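Local coordinates for N-(5'-phosphoribosyl)anthranilate isomerase (Pyrococcus furiosus, PDB 4AAJ), which catalyses the isomerisation of N-(5-phospho-beta-D-ribosyl)anthranilate to 1-(2-carboxyphenylamino)-1-deoxy-D-ribulose 5-phosphate, the third step from chorismate to tryptophan, at residues D42-V47 with S68-F73; N101-T106 with I142-A147; V166-A171 with K192-Y197; E185-V190 with E217-R222. All coordinates share one frame; numbering follows the deposited sequence.

Interaction 1: residues D42-V47 with S68-F73; sequences DATGVV and SAIPVF
Thr44 and Gly45 on strand 43-47 pair in parallel with Val72 and Phe73 on strand 72-76, two neighbouring strands of the barrel sheet. Three backbone hydrogen bonds join them. Thr44 N donates to Pro71 O at 2.9 Å. Thr44 O receives Phe73 N at 2.8 Å, and this bond is almost straight (178° at the hydrogen). Phe73 O then takes Val46 N at 2.8 Å. Thr44 and Phe73 therefore each use both backbone polar groups across the pair.

On one face of the sheet, Thr44 and Val72 lie side by side, with their CG2 methyls 3.6 Å apart. Thr44 OG1 is anti to the backbone N (chi1 -170°) and bonds to Ile25 O on the next strand. Val46 CG2 touches Val72 CG1 at 4.1 Å, and Ile64 of helix 58-67 packs on both valines. Ile70 CD1 rests against the backbone of Ala43, 3.7 Å from its C atom.

The Phe73 ring lies on the other face. Thr44 O meets its edge in the ring plane, 3.6 Å from CD1. Ala43 CB sits 4.1 Å from CE1. Tyr95 and Lys24 also meet this side chain, which faces the barrel interior. Helix 58-67 covers the outside and links the two strands, the beta-alpha-beta crossover of an alpha/beta (TIM) barrel.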
loop_
_atom_site.group_PDB
_atom_site.type_symbol
_atom_site.label_atom_id
_atom_site.label_comp_id
_atom_site.label_asym_id
_atom_site.label_seq_id
_atom_site.Cartn_x
_atom_site.Cartn_y
_atom_site.Cartn_z
ATOM N N ASP A 42 -10.956 -2.648 2.658
ATOM C CA ASP A 42 -10.496 -4.032 2.650
ATOM C C ASP A 42 -9.216 -4.218 3.473
ATOM O O ASP A 42 -8.927 -5.302 3.976
ATOM C CB ASP A 42 -10.264 -4.502 1.212
ATOM C CG ASP A 42 -11.536 -4.456 0.365
ATOM O OD1 ASP A 42 -12.515 -5.138 0.736
ATOM O OD2 ASP A 42 -11.556 -3.727 -0.651
ATOM N N ALA A 43 -8.435 -3.153 3.582
ATOM C CA ALA A 43 -7.184 -3.209 4.334
ATOM C C ALA A 43 -6.792 -1.814 4.786
ATOM O O ALA A 43 -7.300 -0.814 4.277
ATOM C CB ALA A 43 -6.066 -3.844 3.499
ATOM N N THR A 44 -5.867 -1.755 5.739
ATOM C CA THR A 44 -5.327 -0.471 6.182
ATOM C C THR A 44 -3.817 -0.648 6.388
ATOM O O THR A 44 -3.260 -1.717 6.099
ATOM C CB THR A 44 -6.062 0.057 7.452
ATOM O OG1 THR A 44 -5.667 1.410 7.726
ATOM C CG2 THR A 44 -5.786 -0.810 8.678
ATOM N N GLY A 45 -3.150 0.402 6.872
ATOM C CA GLY A 45 -1.712 0.347 7.050
ATOM C C GLY A 45 -1.281 1.316 8.128
ATOM O O GLY A 45 -1.941 2.350 8.345
ATOM N N VAL A 46 -0.227 0.931 8.838
ATOM C CA VAL A 46 0.394 1.796 9.850
ATOM C C VAL A 46 1.850 2.005 9.457
ATOM O O VAL A 46 2.535 1.052 9.086
ATOM C CB VAL A 46 0.276 1.240 11.286
ATOM C CG1 VAL A 46 -1.178 1.281 11.769
ATOM C CG2 VAL A 46 0.869 -0.159 11.439
ATOM N N VAL A 47 2.303 3.253 9.528
ATOM C CA VAL A 47 3.669 3.603 9.127
ATOM C C VAL A 47 4.570 3.581 10.368
ATOM O O VAL A 47 4.262 4.216 11.382
ATOM C CB VAL A 47 3.731 4.999 8.443
ATOM C CG1 VAL A 47 5.178 5.406 8.121
ATOM C CG2 VAL A 47 2.851 5.039 7.195
ATOM N N SER A 68 -7.767 -4.978 14.953
ATOM C CA SER A 68 -8.338 -4.789 13.635
ATOM C C SER A 68 -9.061 -6.022 13.077
ATOM O O SER A 68 -8.584 -7.144 13.193
ATOM C CB SER A 68 -7.252 -4.349 12.655
ATOM O OG SER A 68 -7.812 -4.076 11.387
ATOM N N ALA A 69 -10.195 -5.773 12.439
ATOM C CA ALA A 69 -10.950 -6.827 11.759
ATOM C C ALA A 69 -10.503 -6.980 10.300
ATOM O O ALA A 69 -10.958 -7.887 9.598
ATOM C CB ALA A 69 -12.442 -6.530 11.840
ATOM N N ILE A 70 -9.612 -6.099 9.843
ATOM C CA ILE A 70 -9.103 -6.150 8.457
ATOM C C ILE A 70 -7.566 -6.219 8.466
ATOM O O ILE A 70 -6.940 -5.856 9.452
ATOM C CB ILE A 70 -9.609 -4.951 7.597
ATOM C CG1 ILE A 70 -9.119 -3.595 8.154
ATOM C CG2 ILE A 70 -11.136 -5.005 7.427
ATOM C CD1 ILE A 70 -9.482 -2.391 7.282
ATOM N N PRO A 71 -6.947 -6.727 7.386
ATOM C CA PRO A 71 -5.483 -6.742 7.342
ATOM C C PRO A 71 -4.898 -5.353 7.590
ATOM O O PRO A 71 -5.344 -4.368 6.993
ATOM C CB PRO A 71 -5.193 -7.191 5.909
ATOM C CG PRO A 71 -6.347 -8.106 5.606
ATOM C CD PRO A 71 -7.538 -7.440 6.231
ATOM N N VAL A 72 -3.914 -5.302 8.479
ATOM C CA VAL A 72 -3.170 -4.071 8.729
ATOM C C VAL A 72 -1.736 -4.271 8.242
ATOM O O VAL A 72 -0.990 -5.109 8.755
ATOM C CB VAL A 72 -3.177 -3.715 10.232
ATOM C CG1 VAL A 72 -2.341 -2.452 10.505
ATOM C CG2 VAL A 72 -4.598 -3.496 10.704
ATOM N N PHE A 73 -1.359 -3.505 7.229
ATOM C CA PHE A 73 -0.005 -3.574 6.709
ATOM C C PHE A 73 0.936 -2.757 7.601
ATOM O O PHE A 73 0.645 -1.616 7.909
ATOM C CB PHE A 73 0.023 -3.062 5.270
ATOM C CG PHE A 73 -0.464 -4.089 4.268
ATOM C CD1 PHE A 73 -1.831 -4.279 4.052
ATOM C CD2 PHE A 73 0.449 -4.881 3.582
ATOM C CE1 PHE A 73 -2.279 -5.260 3.150
ATOM C CE2 PHE A 73 0.016 -5.852 2.674
ATOM C CZ PHE A 73 -1.352 -6.039 2.467
#

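Interaction 2: residues N101-T106 with I142-A147; sequences NALPQT and ISRYNA
Asn146 N donates a hydrogen bond to a bridging water at 2.7 Å, and the same water donates to Pro104 O at 2.9 Å. This ties the first turn of helix 104-114 to the chain that leaves helix 131-144. A second water links the side chains farther along. It donates to Asn101 OD1 at 3.1 Å and lies 3.0 Å from Tyr145 OH, to which it is also hydrogen-bonded.

Between the two waters, Pro104 packs on Tyr145. Its CG lies over one face of the ring, offset toward the rim, in a CH-pi contact. The distance from CG to the ring centroid is 4.0 Å, 20° off the ring normal. Tyr145 CG is anti to its own carbonyl carbon (chi1 -59°), which swings the ring across toward the proline. Ala102 O comes to the ring edge, in plane, 3.1 Å from Tyr145 CE2. Lys120 adds a cation-pi contact to the same ring.

Arg144 runs beside Pro104, with its CG and NE near Pro104 CG. Arg144 O sits 3.4 Å from Pro104 CB. Tyr145 OH lies over the centre of the Arg144 guanidinium, 3.9 Å above the plane. Leu103 CD2 comes to the edge of that group. Leu103 is the N-cap residue, and Pro104 opens the helix. Proline is tolerated in this first turn, where a backbone N-H has no carbonyl of an earlier turn to bond to.

The direct touches are mostly van der Waals and CH-pi, while water carries the hydrogen bonding between the segments. That fits a contact at the protein surface.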
loop_
_atom_site.group_PDB
_atom_site.type_symbol
_atom_site.label_atom_id
_atom_site.label_comp_id
_atom_site.label_asym_id
_atom_site.label_seq_id
_atom_site.Cartn_x
_atom_site.Cartn_y
_atom_site.Cartn_z
ATOM N N ASN A 101 14.782 -0.506 -0.860
ATOM C CA ASN A 101 15.635 -1.399 -1.660
ATOM C C ASN A 101 16.073 -2.662 -0.918
ATOM O O ASN A 101 17.122 -3.243 -1.240
ATOM C CB ASN A 101 16.872 -0.645 -2.181
ATOM C CG ASN A 101 16.512 0.500 -3.112
ATOM O OD1 ASN A 101 15.484 0.468 -3.799
ATOM N ND2 ASN A 101 17.359 1.525 -3.139
ATOM N N ALA A 102 15.280 -3.081 0.075
ATOM C CA ALA A 102 15.477 -4.372 0.739
ATOM C C ALA A 102 15.568 -5.457 -0.330
ATOM O O ALA A 102 14.733 -5.531 -1.224
ATOM C CB ALA A 102 14.330 -4.670 1.701
ATOM N N LEU A 103 16.597 -6.288 -0.229
ATOM C CA LEU A 103 16.901 -7.268 -1.273
ATOM C C LEU A 103 15.818 -8.348 -1.408
ATOM O O LEU A 103 15.117 -8.649 -0.438
ATOM C CB LEU A 103 18.269 -7.905 -0.993
ATOM C CG LEU A 103 19.507 -6.998 -1.091
ATOM C CD1 LEU A 103 20.723 -7.710 -0.523
ATOM C CD2 LEU A 103 19.780 -6.558 -2.522
ATOM N N PRO A 104 15.668 -8.930 -2.615
ATOM C CA PRO A 104 14.794 -10.091 -2.772
ATOM C C PRO A 104 15.035 -11.139 -1.676
ATOM O O PRO A 104 14.075 -11.711 -1.148
ATOM C CB PRO A 104 15.210 -10.652 -4.132
ATOM C CG PRO A 104 15.659 -9.451 -4.895
ATOM C CD PRO A 104 16.325 -8.564 -3.888
ATOM N N GLN A 105 16.303 -11.361 -1.318
ATOM C CA GLN A 105 16.662 -12.370 -0.311
ATOM C C GLN A 105 16.068 -12.065 1.061
ATOM O O GLN A 105 15.675 -12.970 1.791
ATOM C CB GLN A 105 18.185 -12.525 -0.199
ATOM C CG GLN A 105 18.839 -13.198 -1.393
ATOM C CD GLN A 105 19.038 -12.285 -2.595
ATOM O OE1 GLN A 105 18.663 -11.104 -2.582
ATOM N NE2 GLN A 105 19.639 -12.831 -3.646
ATOM N N THR A 106 16.017 -10.781 1.400
ATOM C CA THR A 106 15.425 -10.321 2.645
ATOM C C THR A 106 13.920 -10.567 2.632
ATOM O O THR A 106 13.353 -11.104 3.586
ATOM C CB THR A 106 15.712 -8.817 2.841
ATOM O OG1 THR A 106 17.100 -8.637 3.162
ATOM C CG2 THR A 106 14.856 -8.234 3.951
ATOM N N ILE A 142 10.201 -6.262 -11.008
ATOM C CA ILE A 142 9.209 -6.938 -10.162
ATOM C C ILE A 142 9.472 -8.452 -10.041
ATOM O O ILE A 142 9.473 -8.997 -8.935
ATOM C CB ILE A 142 7.772 -6.637 -10.665
ATOM C CG1 ILE A 142 7.394 -5.178 -10.350
ATOM C CG2 ILE A 142 6.743 -7.599 -10.081
ATOM C CD1 ILE A 142 6.209 -4.649 -11.134
ATOM N N SER A 143 9.716 -9.122 -11.169
ATOM C CA SER A 143 9.973 -10.567 -11.171
ATOM C C SER A 143 11.260 -10.959 -10.419
ATOM O O SER A 143 11.475 -12.135 -10.131
ATOM C CB SER A 143 9.971 -11.126 -12.607
ATOM O OG SER A 143 11.044 -10.602 -13.376
ATOM N N ARG A 144 12.095 -9.971 -10.104
ATOM C CA ARG A 144 13.306 -10.155 -9.295
ATOM C C ARG A 144 12.987 -10.371 -7.804
ATOM O O ARG A 144 13.659 -11.142 -7.116
ATOM C CB ARG A 144 14.230 -8.949 -9.481
ATOM C CG ARG A 144 15.554 -9.009 -8.734
ATOM C CD ARG A 144 16.339 -7.726 -8.948
ATOM N NE ARG A 144 17.160 -7.377 -7.788
ATOM C CZ ARG A 144 17.719 -6.185 -7.592
ATOM N NH1 ARG A 144 17.550 -5.208 -8.476
ATOM N NH2 ARG A 144 18.449 -5.966 -6.506
ATOM N N TYR A 145 11.960 -9.685 -7.312
ATOM C CA TYR A 145 11.476 -9.890 -5.944
ATOM C C TYR A 145 10.361 -10.930 -5.966
ATOM O O TYR A 145 9.761 -11.174 -7.007
ATOM C CB TYR A 145 10.983 -8.568 -5.349
ATOM C CG TYR A 145 12.045 -7.485 -5.309
ATOM C CD1 TYR A 145 12.370 -6.759 -6.449
ATOM C CD2 TYR A 145 12.732 -7.197 -4.134
ATOM C CE1 TYR A 145 13.346 -5.775 -6.423
ATOM C CE2 TYR A 145 13.707 -6.212 -4.097
ATOM C CZ TYR A 145 14.010 -5.506 -5.240
ATOM O OH TYR A 145 14.979 -4.528 -5.214
ATOM N N ASN A 146 10.109 -11.565 -4.827
ATOM C CA ASN A 146 9.057 -12.571 -4.724
ATOM C C ASN A 146 7.905 -12.048 -3.860
ATOM O O ASN A 146 7.458 -12.709 -2.916
ATOM C CB ASN A 146 9.638 -13.884 -4.173
ATOM C CG ASN A 146 8.604 -14.988 -4.059
ATOM O OD1 ASN A 146 7.825 -15.224 -4.982
ATOM N ND2 ASN A 146 8.590 -15.670 -2.914
ATOM N N ALA A 147 7.429 -10.849 -4.194
ATOM C CA ALA A 147 6.393 -10.187 -3.399
ATOM C C ALA A 147 5.023 -10.786 -3.677
ATOM O O ALA A 147 4.727 -11.175 -4.808
ATOM C CB ALA A 147 6.394 -8.685 -3.654
HETATM O O HOH W 1 13.733 -1.810 -4.877
HETATM O O HOH W 2 11.865 -12.219 -2.888
#

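Interaction 3: residues V166-A171 with K192-Y197; sequences VSSLVA and KVVKPY
Ser168 points its hydroxyl across to the end of helix 187-194, while Ser167 and Ala171 of the same helix lie against Val194. Small side chains let the backbones come close: Ser168 CA and Val194 CA are 3.9 Å apart. Ser168 OG donates to Val193 O at 2.6 Å. The hydroxyl approaches from above the carbonyl plane, 63° out of it, and so does not sit on a lone pair. The C=O...OG angle is 107°. This short bond is the main one; Leu164 O, one turn earlier in the helix of Ser168, is a weak second acceptor for the same hydroxyl. Val193 CG1 lies close beside the hydroxyl, 3.3 Å from OG.

Val194 faces the other two residues with its methyls. Its CG1 is anti to the backbone N (chi1 -178°) and reaches Ala171 CB at 3.9 Å. The same methyl meets Ser167 CB at 4.0 Å. Ala171 points at the other segment, and its CB is 3.3 Å from Val194 O. With an alanine in place of Ser168, Val193 O would probably lose this donor, and the end of helix 187-194 would be held less firmly here.

Lys195, the first residue past the helix, has a positive phi. Its side chain turns back, and NZ donates to Lys192 O at 2.6 Å. A water accepts weakly from Tyr197 N and donates to Ala171 O at 3.1 Å. Val170 and Pro196 pack inward on strands of the sheet. Helices 165-173 and 187-194 are neighbours in the outer helical layer of the alpha/beta barrel.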
loop_
_atom_site.group_PDB
_atom_site.type_symbol
_atom_site.label_atom_id
_atom_site.label_comp_id
_atom_site.label_asym_id
_atom_site.label_seq_id
_atom_site.Cartn_x
_atom_site.Cartn_y
_atom_site.Cartn_z
ATOM N N VAL A 166 2.185 3.785 -17.967
ATOM C CA VAL A 166 3.054 2.703 -17.496
ATOM C C VAL A 166 2.229 1.802 -16.578
ATOM O O VAL A 166 2.218 0.573 -16.747
ATOM C CB VAL A 166 4.306 3.219 -16.759
ATOM C CG1 VAL A 166 5.172 2.056 -16.283
ATOM C CG2 VAL A 166 5.129 4.141 -17.655
ATOM N N SER A 167 1.515 2.429 -15.637
ATOM C CA SER A 167 0.680 1.703 -14.670
ATOM C C SER A 167 -0.346 0.786 -15.343
ATOM O O SER A 167 -0.476 -0.377 -14.964
ATOM C CB SER A 167 0.017 2.668 -13.680
ATOM O OG SER A 167 0.993 3.205 -12.801
ATOM N N SER A 168 -1.045 1.317 -16.347
ATOM C CA SER A 168 -1.998 0.564 -17.176
ATOM C C SER A 168 -1.452 -0.761 -17.692
ATOM O O SER A 168 -2.136 -1.786 -17.637
ATOM C CB SER A 168 -2.446 1.412 -18.376
ATOM O OG SER A 168 -3.537 2.249 -18.032
ATOM N N LEU A 169 -0.219 -0.724 -18.187
ATOM C CA LEU A 169 0.409 -1.870 -18.842
ATOM C C LEU A 169 1.028 -2.871 -17.870
ATOM O O LEU A 169 1.062 -4.077 -18.145
ATOM C CB LEU A 169 1.454 -1.384 -19.839
ATOM C CG LEU A 169 0.923 -0.482 -20.961
ATOM C CD1 LEU A 169 2.076 0.252 -21.616
ATOM C CD2 LEU A 169 0.107 -1.262 -21.989
ATOM N N VAL A 170 1.515 -2.377 -16.732
ATOM C CA VAL A 170 1.961 -3.274 -15.668
ATOM C C VAL A 170 0.737 -3.996 -15.102
ATOM O O VAL A 170 0.772 -5.209 -14.904
ATOM C CB VAL A 170 2.743 -2.544 -14.543
ATOM C CG1 VAL A 170 3.237 -3.540 -13.500
ATOM C CG2 VAL A 170 3.929 -1.776 -15.107
ATOM N N ALA A 171 -0.340 -3.249 -14.882
ATOM C CA ALA A 171 -1.574 -3.796 -14.302
ATOM C C ALA A 171 -2.200 -4.895 -15.177
ATOM O O ALA A 171 -2.828 -5.822 -14.665
ATOM C CB ALA A 171 -2.573 -2.688 -14.017
ATOM N N LYS A 192 -10.515 3.325 -14.396
ATOM C CA LYS A 192 -10.888 3.046 -15.788
ATOM C C LYS A 192 -9.666 2.904 -16.688
ATOM O O LYS A 192 -9.623 2.026 -17.545
ATOM C CB LYS A 192 -11.836 4.115 -16.341
ATOM C CG LYS A 192 -13.288 3.948 -15.920
ATOM C CD LYS A 192 -14.226 4.770 -16.803
ATOM C CE LYS A 192 -14.359 6.213 -16.337
ATOM N NZ LYS A 192 -15.357 6.354 -15.237
ATOM N N VAL A 193 -8.667 3.755 -16.479
ATOM C CA VAL A 193 -7.462 3.736 -17.303
ATOM C C VAL A 193 -6.542 2.575 -16.925
ATOM O O VAL A 193 -6.127 1.806 -17.789
ATOM C CB VAL A 193 -6.695 5.072 -17.224
ATOM C CG1 VAL A 193 -5.415 5.014 -18.046
ATOM C CG2 VAL A 193 -7.574 6.215 -17.699
ATOM N N VAL A 194 -6.243 2.452 -15.635
ATOM C CA VAL A 194 -5.253 1.487 -15.144
ATOM C C VAL A 194 -5.820 0.075 -15.027
ATOM O O VAL A 194 -5.108 -0.910 -15.270
ATOM C CB VAL A 194 -4.668 1.933 -13.776
ATOM C CG1 VAL A 194 -3.608 0.955 -13.294
ATOM C CG2 VAL A 194 -4.080 3.338 -13.883
ATOM N N LYS A 195 -7.099 -0.021 -14.668
ATOM C CA LYS A 195 -7.743 -1.306 -14.363
ATOM C C LYS A 195 -6.912 -2.167 -13.402
ATOM O O LYS A 195 -6.542 -3.300 -13.712
ATOM C CB LYS A 195 -8.138 -2.047 -15.647
ATOM C CG LYS A 195 -9.410 -1.486 -16.264
ATOM C CD LYS A 195 -9.746 -2.146 -17.593
ATOM C CE LYS A 195 -10.963 -1.499 -18.236
ATOM N NZ LYS A 195 -10.695 -0.089 -18.637
ATOM N N PRO A 196 -6.613 -1.620 -12.217
ATOM C CA PRO A 196 -5.766 -2.337 -11.263
ATOM C C PRO A 196 -6.558 -3.379 -10.475
ATOM O O PRO A 196 -7.788 -3.404 -10.538
ATOM C CB PRO A 196 -5.317 -1.222 -10.321
ATOM C CG PRO A 196 -6.488 -0.295 -10.281
ATOM C CD PRO A 196 -7.092 -0.338 -11.668
ATOM N N TYR A 197 -5.847 -4.218 -9.728
ATOM C CA TYR A 197 -6.476 -5.133 -8.788
ATOM C C TYR A 197 -7.035 -4.349 -7.584
ATOM O O TYR A 197 -8.051 -4.723 -6.996
ATOM C CB TYR A 197 -5.472 -6.219 -8.361
ATOM C CG TYR A 197 -5.958 -7.104 -7.232
ATOM C CD1 TYR A 197 -6.833 -8.163 -7.474
ATOM C CD2 TYR A 197 -5.556 -6.867 -5.914
ATOM C CE1 TYR A 197 -7.291 -8.962 -6.436
ATOM C CE2 TYR A 197 -6.004 -7.665 -4.876
ATOM C CZ TYR A 197 -6.867 -8.712 -5.143
ATOM O OH TYR A 197 -7.313 -9.508 -4.112
HETATM O O HOH W 3 -3.771 -5.258 -11.781
#

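Interaction 4: residues E185-V190 with E217-R222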
loop_
_atom_site.group_PDB
_atom_site.type_symbol
_atom_site.label_atom_id
_atom_site.label_comp_id
_atom_site.label_asym_id
_atom_site.label_seq_id
_atom_site.Cartn_x
_atom_site.Cartn_y
_atom_site.Cartn_z
ATOM N N GLU A 185 -12.506 12.405 -6.533
ATOM C CA GLU A 185 -12.700 13.130 -7.791
ATOM C C GLU A 185 -11.941 12.514 -8.967
ATOM O O GLU A 185 -12.280 12.762 -10.129
ATOM C CB GLU A 185 -12.310 14.608 -7.630
ATOM C CG GLU A 185 -12.915 15.304 -6.413
ATOM C CD GLU A 185 -14.434 15.342 -6.441
ATOM O OE1 GLU A 185 -15.006 16.022 -7.321
ATOM O OE2 GLU A 185 -15.062 14.697 -5.573
ATOM N N ASN A 186 -10.917 11.715 -8.664
ATOM C CA ASN A 186 -10.076 11.122 -9.702
ATOM C C ASN A 186 -10.006 9.593 -9.679
ATOM O O ASN A 186 -9.550 8.985 -10.646
ATOM C CB ASN A 186 -8.662 11.734 -9.676
ATOM C CG ASN A 186 -7.892 11.408 -8.400
ATOM O OD1 ASN A 186 -8.189 10.440 -7.703
ATOM N ND2 ASN A 186 -6.889 12.220 -8.096
ATOM N N VAL A 187 -10.457 8.985 -8.581
ATOM C CA VAL A 187 -10.342 7.531 -8.386
ATOM C C VAL A 187 -11.035 6.723 -9.487
ATOM O O VAL A 187 -10.471 5.752 -10.002
ATOM C CB VAL A 187 -10.803 7.078 -6.971
ATOM C CG1 VAL A 187 -12.282 7.375 -6.734
ATOM C CG2 VAL A 187 -10.503 5.602 -6.743
ATOM N N GLU A 188 -12.241 7.143 -9.857
ATOM C CA GLU A 188 -13.030 6.437 -10.869
ATOM C C GLU A 188 -12.344 6.443 -12.237
ATOM O O GLU A 188 -12.366 5.441 -12.953
ATOM C CB GLU A 188 -14.443 7.019 -10.956
ATOM C CG GLU A 188 -15.207 6.945 -9.639
ATOM C CD GLU A 188 -16.705 7.121 -9.802
ATOM O OE1 GLU A 188 -17.128 8.033 -10.546
ATOM O OE2 GLU A 188 -17.461 6.349 -9.174
ATOM N N GLU A 189 -11.716 7.568 -12.571
ATOM C CA GLU A 189 -10.990 7.718 -13.832
ATOM C C GLU A 189 -9.688 6.918 -13.834
ATOM O O GLU A 189 -9.369 6.245 -14.822
ATOM C CB GLU A 189 -10.715 9.198 -14.126
ATOM C CG GLU A 189 -10.290 9.493 -15.562
ATOM C CD GLU A 189 -11.322 9.075 -16.599
ATOM O OE1 GLU A 189 -12.539 9.183 -16.325
ATOM O OE2 GLU A 189 -10.912 8.641 -17.698
ATOM N N VAL A 190 -8.946 6.993 -12.730
ATOM C CA VAL A 190 -7.718 6.214 -12.563
ATOM C C VAL A 190 -8.014 4.726 -12.755
ATOM O O VAL A 190 -7.289 4.035 -13.469
ATOM C CB VAL A 190 -7.052 6.479 -11.190
ATOM C CG1 VAL A 190 -5.982 5.434 -10.886
ATOM C CG2 VAL A 190 -6.450 7.879 -11.157
ATOM N N GLU A 217 -15.820 6.853 3.229
ATOM C CA GLU A 217 -17.015 6.183 2.706
ATOM C C GLU A 217 -17.245 6.483 1.221
ATOM O O GLU A 217 -17.557 5.581 0.443
ATOM C CB GLU A 217 -18.247 6.563 3.544
ATOM C CG GLU A 217 -19.535 5.829 3.186
ATOM C CD GLU A 217 -20.267 6.447 2.004
ATOM O OE1 GLU A 217 -20.268 7.696 1.874
ATOM O OE2 GLU A 217 -20.849 5.684 1.202
ATOM N N GLU A 218 -17.086 7.751 0.843
ATOM C CA GLU A 218 -17.244 8.196 -0.542
ATOM C C GLU A 218 -16.189 7.583 -1.464
ATOM O O GLU A 218 -16.521 7.051 -2.528
ATOM C CB GLU A 218 -17.173 9.721 -0.613
ATOM C CG GLU A 218 -17.570 10.317 -1.954
ATOM C CD GLU A 218 -17.200 11.785 -2.072
ATOM O OE1 GLU A 218 -16.806 12.393 -1.052
ATOM O OE2 GLU A 218 -17.303 12.334 -3.191
ATOM N N PHE A 219 -14.923 7.659 -1.050
ATOM C CA PHE A 219 -13.831 7.093 -1.839
ATOM C C PHE A 219 -14.046 5.608 -2.105
ATOM O O PHE A 219 -13.948 5.159 -3.247
ATOM C CB PHE A 219 -12.477 7.302 -1.149
ATOM C CG PHE A 219 -11.301 6.849 -1.978
ATOM C CD1 PHE A 219 -10.916 5.508 -1.999
ATOM C CD2 PHE A 219 -10.583 7.761 -2.743
ATOM C CE1 PHE A 219 -9.839 5.088 -2.767
ATOM C CE2 PHE A 219 -9.504 7.344 -3.510
ATOM C CZ PHE A 219 -9.132 6.008 -3.518
ATOM N N VAL A 220 -14.327 4.854 -1.048
ATOM C CA VAL A 220 -14.499 3.410 -1.162
ATOM C C VAL A 220 -15.685 3.097 -2.078
ATOM O O VAL A 220 -15.556 2.297 -3.006
ATOM C CB VAL A 220 -14.649 2.728 0.221
ATOM C CG1 VAL A 220 -14.921 1.238 0.074
ATOM C CG2 VAL A 220 -13.397 2.938 1.060
ATOM N N ARG A 221 -16.818 3.758 -1.830
ATOM C CA ARG A 221 -18.038 3.547 -2.617
ATOM C C ARG A 221 -17.798 3.776 -4.109
ATOM O O ARG A 221 -18.126 2.917 -4.930
ATOM C CB ARG A 221 -19.175 4.445 -2.107
ATOM C CG ARG A 221 -20.555 4.088 -2.645
ATOM C CD ARG A 221 -21.617 5.100 -2.220
ATOM N NE ARG A 221 -21.433 6.406 -2.859
ATOM C CZ ARG A 221 -21.152 7.537 -2.214
ATOM N NH1 ARG A 221 -21.035 7.548 -0.893
ATOM N NH2 ARG A 221 -20.997 8.668 -2.892
ATOM N N ARG A 222 -17.218 4.930 -4.442
ATOM C CA ARG A 222 -16.916 5.291 -5.828
ATOM C C ARG A 222 -15.951 4.306 -6.486
ATOM O O ARG A 222 -16.145 3.915 -7.645
ATOM C CB ARG A 222 -16.346 6.712 -5.912
ATOM C CG ARG A 222 -17.351 7.816 -5.629
ATOM C CD ARG A 222 -16.779 9.176 -5.987
ATOM N NE ARG A 222 -17.698 10.261 -5.647
ATOM C CZ ARG A 222 -17.618 11.499 -6.129
ATOM N NH1 ARG A 222 -16.659 11.832 -6.985
ATOM N NH2 ARG A 222 -18.506 12.412 -5.754
#
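Glu185, Glu218 and Arg222 form a salt-bridge network between the turn that leads into helix 187-194 and helix 213-225. Glu185 OE2 lies 3.6 Å from Arg222 NH1. Glu218 OE2 lies 2.8 Å from Arg222 NH2, within the same helix. Both oxygens are well out of the guanidinium plane, so the attraction is one of charge and no N-H points at either. Arg222 is extended from CG to NE, which carries its charge out to both glutamates. NH1 also donates to Ala184 O, which helps to fix the group. The two OE2 atoms of Glu185 and Glu218 are 4.0 Å apart. The arginine probably offsets the repulsion between these like charges.

The two helices belong to the outer layer of the TIM barrel, and strand 198-201 lies between them in the chain. Beneath the charges the contact is apolar. Val187 CG2 touches Phe219 CZ at 3.5 Å, and Val187 CG1 stands over one face of the ring. Phe219 CG is anti to the backbone N (chi1 -175°), which brings the end of the ring to Val187. The ring also packs on Val199 and Val201 of strand 198-201 and on Val23 of strand 22-25.

Glu188 crosses Arg222 at about a right angle. Its OE2 lies 3.5 Å from Arg222 CB and 3.2 Å from Arg222 O. Glu188 OE2 and Arg222 O are both acceptors and form no hydrogen bond. With an alanine at Glu188 the carboxylate is gone, and the base of the Arg222 side chain would probably be left with a gap beside it and less negative charge near its guanidinium.

How the interactions relate
All four contacts belong to one closed barrel of eight parallel strands with helices outside. Interaction 1 pairs two of its strands, and interactions 2, 3 and 4 lie in the helical layer and its connecting loops. Interactions 1, 2 and 3 follow in series along the chain. Interactions 3 and 4 cross, since their segments alternate, and both use helix 187-194; their centres are about 16 Å apart. Interactions 2 and 3 touch through Ile142 CD1 and Val170 CG1 at 4.0 Å. Interactions 2 and 4 lie on opposite sides of the chain's centre, about 31 Å between centres. The contacts thus tie successive parts of this monomeric barrel together around its circumference.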